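Side-chain contacts in alpha-1,6-mannanase (PDB 4V1S), which probably hydrolyses alpha-1,6-mannosidic linkages of mannan, as a glycoside hydrolase of family 76 from a gut bacterium that uses polysaccharides: residues G83-F86 with L87-Y91; C109-N112 with F113-Y116. All coordinates share one frame; numbering follows the deposited sequence.

In the fold
After two earlier helices, 38-41 and 46-61, the chain enters helix 81-97, whose early turns hold contact 1; it then turns back into helix 99-114, and contact 2 lies at the end of this helix and the residues that lead out of it. Neither contact closes a loop, since each joins side chains about one helical turn apart, and they follow in series without nesting or crossing. Their centres are about 11 Å apart, and they meet directly: Asn-84 packs against Asn-112, Phe-113 and Tyr-116, with Asn-84 O 3.4 Å from Phe-113 CE1. Contact 1 is deeply buried, between helices 142-159 and 374-394, whereas contact 2 lies farther out, near the hairpin of strands 117-121 and 124-127.

Contact 1 (G83-F86 with L87-Y91); sequences GNIF and LLYTY
Residues 83-86 and 87-91 form one unbroken run of alpha helix, in which Leu-88 N donates to Asn-84 O and Tyr-89 N to Ile-85 O. The third such carbonyl, Phe-86 O, is gripped twice: Thr-90 N approaches from one face of its plane, and Thr-90 OG1, 2.7 Å from Phe-86 O, from the opposite face. With OG1 set beside its own backbone N (chi1 -58°), the threonine hydroxyl folds back onto the helix and is satisfied without leaving the buried interior. Ile-85 and Tyr-89, one turn apart, lie side by side and point the same way. The branch that touches is CG2, placed anti to the backbone N of Ile-85; it sits over a face of the phenol ring, 3.8 Å from the centroid, as a CH-pi contact, and comes within 3.4 Å of Tyr-89 CZ. A beta-branched residue suits this place because branching at CB puts CG2 close to the backbone, where it can lie on the ring one turn ahead. Phe-86 meets the same tyrosine obliquely, its CD1 4.1 Å from Tyr-89 CD2, and also packs edge-to-face on Phe-317. The phenol hydroxyl of Tyr-89 is hydrogen-bonded to Trp-147 O on helix 142-159. Were Tyr-89 an alanine, Ile-85 CG2 would probably lose the ring it packs on, and Trp-147 O its hydroxyl partner. The i to i+4 pairing is ordinary intrahelical packing; particular here is the burial of helix 81-97 against helices 142-159, 374-394 and 99-114, consistent with the (alpha/alpha)6 barrel of family 76 glycoside hydrolases.

Contact 2 (C109-N112 with F113-Y116); sequences CFLN and FDNY
Asn-112 and Asn-115 join their side-chain amides, Asn-115 ND2 donating to Asn-112 OD1 at 3.0 Å. The amide planes stand 74° apart; the acceptor lies in the amide plane of Asn-115, while the donor is tilted 29° from the carbonyl plane of Asn-112. One residue on, the Tyr-116 ring presents its edge to Asn-112 O, with CD1 3.5 Å away, and water 2 bridges Asn-112 ND2 to Tyr-116 OH. An asparagine suits position 112 because its amide can accept and donate at once. Its CG is anti to the backbone N (chi1 -172°), which brings OD1 to Asn-115 ND2 and ND2 to water 2. Earlier in the turn, Cys-109 SG lies 3.8 Å from Phe-113 CE1, a sulfur-aromatic contact at the ring edge. Water 1 donates both to Phe-110 O and to Asp-114 OD1, tying the carboxylate to the backbone. Farther out, Ser-68 OG is hydrogen-bonded to Asn-112 OD1, and Tyr-116 OH to Ser-79 O; these bonds help fix the amide and the phenol. Phe-110 and Asp-114 lean on Lys-167 of helix 162-177, Phe-113 on helices 81-97 and 142-159, while Tyr-116 leads into strand 117-121.

Contact 1 (G83-F86 with L87-Y91)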
ATOM      1  N   GLY A  83      -4.416   3.206   8.225  1.00  9.98           N
ATOM      2  CA  GLY A  83      -5.705   2.590   7.900  1.00 11.28           C
ATOM      3  C   GLY A  83      -6.529   3.424   6.951  1.00 11.68           C
ATOM      4  O   GLY A  83      -7.284   2.896   6.160  1.00 11.97           O
ATOM      5  N   ASN A  84      -6.365   4.752   7.037  1.00 10.71           N
ATOM      6  CA  ASN A  84      -7.025   5.654   6.129  1.00 11.36           C
ATOM      7  C   ASN A  84      -6.496   5.580   4.719  1.00 10.99           C
ATOM      8  O   ASN A  84      -7.216   5.892   3.765  1.00  9.89           O
ATOM      9  CB  ASN A  84      -6.873   7.114   6.613  1.00 11.71           C
ATOM     10  CG  ASN A  84      -7.513   7.331   7.964  1.00 11.10           C
ATOM     11  OD1 ASN A  84      -8.718   7.534   8.073  1.00 11.71           O
ATOM     12  ND2 ASN A  84      -6.727   7.196   8.999  1.00 12.23           N
ATOM     13  N   ILE A  85      -5.237   5.167   4.568  1.00  9.87           N
ATOM     14  CA  ILE A  85      -4.651   5.007   3.218  1.00  9.20           C
ATOM     15  C   ILE A  85      -5.356   3.893   2.469  1.00  8.72           C
ATOM     16  O   ILE A  85      -5.625   3.994   1.260  1.00 10.45           O
ATOM     17  CB  ILE A  85      -3.125   4.778   3.309  1.00  9.27           C
ATOM     18  CG1 ILE A  85      -2.448   5.982   4.021  1.00 11.02           C
ATOM     19  CG2 ILE A  85      -2.512   4.539   1.945  1.00 10.48           C
ATOM     20  CD1 ILE A  85      -0.964   5.779   4.275  1.00 11.53           C
ATOM     21  N   PHE A  86      -5.720   2.804   3.166  1.00  9.27           N
ATOM     22  CA  PHE A  86      -6.496   1.784   2.487  1.00 10.12           C
ATOM     23  C   PHE A  86      -7.886   2.266   2.074  1.00 10.32           C
ATOM     24  O   PHE A  86      -8.362   1.862   1.039  1.00 10.80           O
ATOM     25  CB  PHE A  86      -6.617   0.523   3.309  1.00 10.36           C
ATOM     26  CG  PHE A  86      -5.309  -0.205   3.491  1.00  9.15           C
ATOM     27  CD1 PHE A  86      -4.723  -0.873   2.435  1.00 10.12           C
ATOM     28  CD2 PHE A  86      -4.718  -0.341   4.766  1.00 11.18           C
ATOM     29  CE1 PHE A  86      -3.551  -1.595   2.589  1.00 11.00           C
ATOM     30  CE2 PHE A  86      -3.521  -1.059   4.932  1.00 11.73           C
ATOM     31  CZ  PHE A  86      -2.953  -1.682   3.840  1.00 12.52           C
ATOM     32  N   LEU A  87      -8.498   3.150   2.857  1.00 10.66           N
ATOM     33  CA  LEU A  87      -9.750   3.721   2.429  1.00 10.67           C
ATOM     34  C   LEU A  87      -9.521   4.587   1.189  1.00 11.40           C
ATOM     35  O   LEU A  87     -10.245   4.490   0.225  1.00 10.83           O
ATOM     36  CB  LEU A  87     -10.398   4.545   3.565  1.00 10.57           C
ATOM     37  CG  LEU A  87     -10.937   3.775   4.741  1.00 13.92           C
ATOM     38  CD1 LEU A  87     -11.410   4.724   5.815  1.00 15.71           C
ATOM     39  CD2 LEU A  87     -12.074   2.869   4.284  1.00 13.45           C
ATOM     40  N   LEU A  88      -8.469   5.407   1.196  1.00 10.89           N
ATOM     41  CA  LEU A  88      -8.137   6.204   0.012  1.00 11.20           C
ATOM     42  C   LEU A  88      -8.006   5.303  -1.231  1.00 11.13           C
ATOM     43  O   LEU A  88      -8.539   5.604  -2.299  1.00 10.78           O
ATOM     44  CB  LEU A  88      -6.821   6.939   0.266  1.00 10.57           C
ATOM     45  CG  LEU A  88      -6.241   7.783  -0.854  1.00 11.68           C
ATOM     46  CD1 LEU A  88      -7.175   8.936  -1.177  1.00 18.83           C
ATOM     47  CD2 LEU A  88      -4.848   8.295  -0.484  1.00 12.23           C
ATOM     48  N   TYR A  89      -7.253   4.218  -1.099  1.00 11.36           N
ATOM     49  CA  TYR A  89      -7.072   3.258  -2.206  1.00 13.38           C
ATOM     50  C   TYR A  89      -8.425   2.664  -2.669  1.00 12.51           C
ATOM     51  O   TYR A  89      -8.665   2.454  -3.855  1.00 12.29           O
ATOM     52  CB  TYR A  89      -6.188   2.107  -1.763  1.00 11.32           C
ATOM     53  CG  TYR A  89      -4.733   2.391  -1.493  1.00 10.72           C
ATOM     54  CD1 TYR A  89      -4.137   3.619  -1.787  1.00 10.67           C
ATOM     55  CD2 TYR A  89      -3.925   1.381  -0.938  1.00 11.77           C
ATOM     56  CE1 TYR A  89      -2.783   3.836  -1.477  1.00  8.38           C
ATOM     57  CE2 TYR A  89      -2.580   1.569  -0.687  1.00  9.37           C
ATOM     58  CZ  TYR A  89      -1.983   2.799  -0.977  1.00 10.10           C
ATOM     59  OH  TYR A  89      -0.607   2.962  -0.753  1.00 10.22           O
ATOM     60  N   THR A  90      -9.300   2.398  -1.705  1.00 12.19           N
ATOM     61  CA  THR A  90     -10.590   1.777  -1.993  1.00 11.71           C
ATOM     62  C   THR A  90     -11.479   2.711  -2.787  1.00 12.34           C
ATOM     63  O   THR A  90     -12.022   2.349  -3.841  1.00 13.90           O
ATOM     64  CB  THR A  90     -11.308   1.361  -0.704  1.00 11.05           C
ATOM     65  OG1 THR A  90     -10.465   0.460  -0.006  1.00 12.46           O
ATOM     66  CG2 THR A  90     -12.617   0.716  -1.008  1.00 12.14           C
ATOM     67  N   TYR A  91     -11.601   3.945  -2.307  1.00 12.28           N
ATOM     68  CA  TYR A  91     -12.475   4.909  -2.996  1.00 12.37           C
ATOM     69  C   TYR A  91     -11.928   5.253  -4.379  1.00 12.44           C
ATOM     70  O   TYR A  91     -12.678   5.406  -5.356  1.00 14.25           O
ATOM     71  CB  TYR A  91     -12.674   6.173  -2.159  1.00 12.61           C
ATOM     72  CG  TYR A  91     -13.164   5.955  -0.744  1.00 12.47           C
ATOM     73  CD1 TYR A  91     -14.170   5.055  -0.449  1.00 15.56           C
ATOM     74  CD2 TYR A  91     -12.645   6.709   0.307  1.00 14.55           C
ATOM     75  CE1 TYR A  91     -14.574   4.861   0.868  1.00 11.81           C
ATOM     76  CE2 TYR A  91     -13.088   6.561   1.607  1.00 15.32           C
ATOM     77  CZ  TYR A  91     -14.083   5.673   1.889  1.00 14.99           C
ATOM     78  OH  TYR A  91     -14.476   5.524   3.233  1.00 18.52           O
TER

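Contact 2 (C109-N112 with F113-Y116)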
ATOM      1  N   CYS A 109     -12.563  11.734   1.829  1.00 11.26           N
ATOM      2  CA  CYS A 109     -11.345  11.102   2.361  1.00 10.46           C
ATOM      3  C   CYS A 109     -10.144  12.009   2.169  1.00 11.71           C
ATOM      4  O   CYS A 109      -9.368  12.224   3.096  1.00 11.22           O
ATOM      5  CB  CYS A 109     -11.195   9.768   1.644  1.00 11.74           C
ATOM      6  SG  CYS A 109      -9.734   8.864   2.043  1.00 13.17           S
ATOM      7  N   PHE A 110     -10.030  12.615   0.990  1.00 11.71           N
ATOM      8  CA  PHE A 110      -8.932  13.573   0.730  1.00 10.32           C
ATOM      9  C   PHE A 110      -8.925  14.731   1.707  1.00 10.45           C
ATOM     10  O   PHE A 110      -7.879  15.100   2.286  1.00 11.85           O
ATOM     11  CB  PHE A 110      -8.996  14.085  -0.705  1.00 11.79           C
ATOM     12  CG  PHE A 110      -7.927  15.087  -1.025  1.00 12.26           C
ATOM     13  CD1 PHE A 110      -6.613  14.686  -1.201  1.00 12.28           C
ATOM     14  CD2 PHE A 110      -8.223  16.437  -1.089  1.00 14.70           C
ATOM     15  CE1 PHE A 110      -5.616  15.610  -1.498  1.00 12.68           C
ATOM     16  CE2 PHE A 110      -7.236  17.369  -1.370  1.00 16.29           C
ATOM     17  CZ  PHE A 110      -5.932  16.952  -1.592  1.00 14.41           C
ATOM     18  N   LEU A 111     -10.115  15.225   1.990  1.00 11.87           N
ATOM     19  CA  LEU A 111     -10.275  16.306   2.961  1.00 12.32           C
ATOM     20  C   LEU A 111      -9.954  15.826   4.374  1.00 12.40           C
ATOM     21  O   LEU A 111      -9.436  16.596   5.188  1.00 14.59           O
ATOM     22  CB  LEU A 111     -11.676  16.923   2.871  1.00 14.89           C
ATOM     23  CG  LEU A 111     -11.945  17.669   1.556  1.00 16.91           C
ATOM     24  CD1 LEU A 111     -13.424  18.030   1.446  1.00 20.71           C
ATOM     25  CD2 LEU A 111     -11.086  18.912   1.399  1.00 21.07           C
ATOM     26  N   ASN A 112     -10.230  14.559   4.672  1.00 12.42           N
ATOM     27  CA  ASN A 112      -9.780  14.024   5.945  1.00 12.21           C
ATOM     28  C   ASN A 112      -8.239  13.935   6.022  1.00 12.64           C
ATOM     29  O   ASN A 112      -7.658  14.208   7.072  1.00 13.31           O
ATOM     30  CB  ASN A 112     -10.404  12.665   6.213  1.00 11.27           C
ATOM     31  CG  ASN A 112     -10.118  12.169   7.621  1.00 12.20           C
ATOM     32  OD1 ASN A 112     -10.273  12.913   8.586  1.00 14.11           O
ATOM     33  ND2 ASN A 112      -9.595  10.954   7.727  1.00 12.02           N
ATOM     34  N   PHE A 113      -7.617  13.517   4.934  1.00 11.24           N
ATOM     35  CA  PHE A 113      -6.178  13.478   4.842  1.00 10.49           C
ATOM     36  C   PHE A 113      -5.581  14.865   5.096  1.00 12.79           C
ATOM     37  O   PHE A 113      -4.509  14.966   5.688  1.00 11.92           O
ATOM     38  CB  PHE A 113      -5.672  12.922   3.490  1.00 10.43           C
ATOM     39  CG  PHE A 113      -5.434  11.446   3.522  1.00  9.80           C
ATOM     40  CD1 PHE A 113      -6.517  10.544   3.486  1.00 11.90           C
ATOM     41  CD2 PHE A 113      -4.160  10.932   3.674  1.00  9.05           C
ATOM     42  CE1 PHE A 113      -6.305   9.182   3.596  1.00 13.62           C
ATOM     43  CE2 PHE A 113      -3.946   9.550   3.798  1.00 10.07           C
ATOM     44  CZ  PHE A 113      -5.006   8.671   3.743  1.00 10.34           C
ATOM     45  N   ASP A 114      -6.293  15.929   4.714  1.00 12.36           N
ATOM     46  CA  ASP A 114      -5.800  17.285   5.025  1.00 12.43           C
ATOM     47  C   ASP A 114      -5.591  17.486   6.574  1.00 14.00           C
ATOM     48  O   ASP A 114      -4.746  18.275   6.996  1.00 14.25           O
ATOM     49  CB  ASP A 114      -6.751  18.350   4.462  1.00 15.14           C
ATOM     50  CG  ASP A 114      -6.534  18.671   2.948  1.00 21.65           C
ATOM     51  OD1 ASP A 114      -5.471  18.331   2.310  1.00 26.31           O
ATOM     52  OD2 ASP A 114      -7.478  19.329   2.411  1.00 30.78           O
ATOM     53  N   ASN A 115      -6.361  16.758   7.391  1.00 11.86           N
ATOM     54  CA  ASN A 115      -6.188  16.815   8.848  1.00 13.00           C
ATOM     55  C   ASN A 115      -4.834  16.316   9.266  1.00 11.90           C
ATOM     56  O   ASN A 115      -4.366  16.679  10.336  1.00 13.64           O
ATOM     57  CB  ASN A 115      -7.244  16.048   9.584  1.00 15.11           C
ATOM     58  CG  ASN A 115      -8.617  16.661   9.417  1.00 16.55           C
ATOM     59  OD1 ASN A 115      -8.790  17.873   9.522  1.00 22.91           O
ATOM     60  ND2 ASN A 115      -9.607  15.820   9.177  1.00 16.07           N
ATOM     61  N   TYR A 116      -4.241  15.433   8.467  1.00 10.78           N
ATOM     62  CA  TYR A 116      -2.913  14.878   8.738  1.00 10.24           C
ATOM     63  C   TYR A 116      -1.764  15.631   8.057  1.00 11.47           C
ATOM     64  O   TYR A 116      -0.592  15.279   8.242  1.00 12.79           O
ATOM     65  CB  TYR A 116      -2.871  13.413   8.300  1.00 11.03           C
ATOM     66  CG  TYR A 116      -3.829  12.478   9.032  1.00 10.17           C
ATOM     67  CD1 TYR A 116      -5.184  12.470   8.760  1.00 11.81           C
ATOM     68  CD2 TYR A 116      -3.379  11.611  10.004  1.00  9.70           C
ATOM     69  CE1 TYR A 116      -6.045  11.608   9.387  1.00 10.47           C
ATOM     70  CE2 TYR A 116      -4.243  10.723  10.623  1.00 10.93           C
ATOM     71  CZ  TYR A 116      -5.574  10.765  10.366  1.00  9.91           C
ATOM     72  OH  TYR A 116      -6.417   9.908  11.032  1.00 13.16           O
TER
HETATM   73  O   HOH W   1      -4.801  15.804   1.883  1.00 14.03           O
HETATM   74  O   HOH W   2      -9.130   9.309  10.205  1.00 12.70           O